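Local coordinates for protein hemoglobin subunit alpha (Isurus oxyrinchus, PDB 3MKB) that probably carries oxygen in shark blood as the haem-bearing alpha chain of a four-chain haemoglobin, at residues Val67-His72 / Asp125-Ala130. Residues are numbered along the deposited sequence; the frame is centred on the assembly and turned at random.
Sequences VSAAEH and DKLLSA
Ala69 O accepts a hydrogen bond from the backbone N of His72 (2.9 Å), a bond spanning three residues that draws in the chain as helix 53-70 ends; Glu71 is the first residue to leave helical geometry. The methyl of Ala69 points at helix 118-135, where Leu127 answers it. No hydrogen bond links the two helices here: the contact is one forked side chain set against two consecutive alanines. Leu127 CG lies anti to the backbone N (chi1 176°), which, with CB already directed at helix 53-70, sets the two methyls against Ala69 and Ala70. CD2 takes the closer approach, 4.0 Å from Ala70 CB, while CD1 lies 4.3 Å from Ala69 CB. Because both side chains opposite Leu127 are single methyls, Ala69 pointing at it and Ala70 set to one side, the CA atoms of Ala70 and Leu127 come to 7.3 Å. Helix 4-19 covers Ala70 through Ile10 and Ala14, and Leu76 of helix 76-79 touches both Ala69 and Ala130. Further round helix 118-135, Asp125 turns to the assembly instead, its OD2 forming a salt bridge with NH1 of Arg140 of the second alpha subunit. The side chain of Ala69 is about 7 Å from the haem. This is the packing of helix E on helix H in the globin fold, here near the end of helix E and beside the haem pocket.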
loop_
_atom_site.group_PDB
_atom_site.type_symbol
_atom_site.label_atom_id
_atom_site.label_comp_id
_atom_site.label_asym_id
_atom_site.label_seq_id
_atom_site.Cartn_x
_atom_site.Cartn_y
_atom_site.Cartn_z
ATOM N N VAL A 67 5.129 13.388 19.935
ATOM C CA VAL A 67 4.646 14.240 20.998
ATOM C C VAL A 67 4.653 15.698 20.587
ATOM O O VAL A 67 3.667 16.398 20.726
ATOM C CB VAL A 67 5.394 13.990 22.298
ATOM C CG1 VAL A 67 5.129 15.087 23.356
ATOM C CG2 VAL A 67 5.056 12.625 22.841
ATOM N N SER A 68 5.775 16.146 20.062
ATOM C CA SER A 68 5.855 17.494 19.483
ATOM C C SER A 68 4.894 17.821 18.361
ATOM O O SER A 68 4.311 18.925 18.356
ATOM C CB SER A 68 7.268 17.865 19.095
ATOM O OG SER A 68 7.969 18.087 20.296
ATOM N N ALA A 69 4.724 16.898 17.401
ATOM C CA ALA A 69 3.679 17.045 16.417
ATOM C C ALA A 69 2.302 17.291 17.083
ATOM O O ALA A 69 1.518 18.147 16.625
ATOM C CB ALA A 69 3.638 15.860 15.439
ATOM N N ALA A 70 2.027 16.532 18.148
ATOM C CA ALA A 70 0.808 16.685 18.922
ATOM C C ALA A 70 0.699 18.125 19.499
ATOM O O ALA A 70 -0.386 18.707 19.533
ATOM C CB ALA A 70 0.787 15.681 20.023
ATOM N N GLU A 71 1.825 18.701 19.893
ATOM C CA GLU A 71 1.834 20.099 20.393
ATOM C C GLU A 71 1.904 21.150 19.235
ATOM O O GLU A 71 2.173 22.345 19.470
ATOM C CB GLU A 71 2.992 20.291 21.367
ATOM C CG GLU A 71 3.108 19.135 22.344
ATOM C CD GLU A 71 4.276 19.244 23.300
ATOM O OE1 GLU A 71 5.419 19.493 22.846
ATOM O OE2 GLU A 71 4.053 19.040 24.523
ATOM N N HIS A 72 1.663 20.669 18.012
ATOM C CA HIS A 72 1.708 21.485 16.787
ATOM C C HIS A 72 0.559 21.168 15.816
ATOM O O HIS A 72 0.742 21.257 14.588
ATOM C CB HIS A 72 3.049 21.263 16.066
ATOM C CG HIS A 72 4.204 21.952 16.726
ATOM N ND1 HIS A 72 4.576 23.234 16.391
ATOM C CD2 HIS A 72 5.059 21.553 17.695
ATOM C CE1 HIS A 72 5.613 23.596 17.127
ATOM N NE2 HIS A 72 5.926 22.596 17.924
ATOM N N ASP A 125 -4.682 7.834 15.020
ATOM C CA ASP A 125 -4.447 7.508 13.622
ATOM C C ASP A 125 -4.516 8.720 12.710
ATOM O O ASP A 125 -3.726 8.820 11.765
ATOM C CB ASP A 125 -5.417 6.457 13.097
ATOM C CG ASP A 125 -4.877 5.747 11.854
ATOM O OD1 ASP A 125 -3.638 5.640 11.699
ATOM O OD2 ASP A 125 -5.682 5.191 11.098
ATOM N N LYS A 126 -5.407 9.671 13.013
ATOM C CA LYS A 126 -5.417 10.924 12.258
ATOM C C LYS A 126 -4.167 11.755 12.434
ATOM O O LYS A 126 -3.643 12.275 11.448
ATOM C CB LYS A 126 -6.651 11.787 12.569
ATOM C CG LYS A 126 -7.902 11.152 12.028
ATOM C CD LYS A 126 -9.150 11.888 12.515
ATOM C CE LYS A 126 -9.281 13.228 11.785
ATOM N NZ LYS A 126 -10.688 13.750 11.870
ATOM N N LEU A 127 -3.714 11.917 13.664
ATOM C CA LEU A 127 -2.390 12.503 13.922
ATOM C C LEU A 127 -1.264 11.762 13.163
ATOM O O LEU A 127 -0.475 12.374 12.427
ATOM C CB LEU A 127 -2.089 12.561 15.424
ATOM C CG LEU A 127 -0.690 13.077 15.834
ATOM C CD1 LEU A 127 -0.440 14.512 15.344
ATOM C CD2 LEU A 127 -0.389 12.899 17.335
ATOM N N LEU A 128 -1.169 10.443 13.342
ATOM C CA LEU A 128 -0.125 9.690 12.580
ATOM C C LEU A 128 -0.163 9.830 11.046
ATOM O O LEU A 128 0.906 9.966 10.416
ATOM C CB LEU A 128 -0.060 8.202 13.018
ATOM C CG LEU A 128 0.185 7.991 14.525
ATOM C CD1 LEU A 128 0.160 6.547 15.061
ATOM C CD2 LEU A 128 1.512 8.655 14.929
ATOM N N SER A 129 -1.371 9.855 10.460
ATOM C CA SER A 129 -1.569 10.071 9.002
ATOM C C SER A 129 -1.042 11.408 8.547
ATOM O O SER A 129 -0.358 11.479 7.525
ATOM C CB SER A 129 -3.033 9.932 8.550
ATOM O OG SER A 129 -3.431 8.595 8.729
ATOM N N ALA A 130 -1.348 12.458 9.314
ATOM C CA ALA A 130 -0.799 13.797 9.027
ATOM C C ALA A 130 0.740 13.823 9.178
ATOM O O ALA A 130 1.456 14.480 8.413
ATOM C CB ALA A 130 -1.450 14.810 9.958
#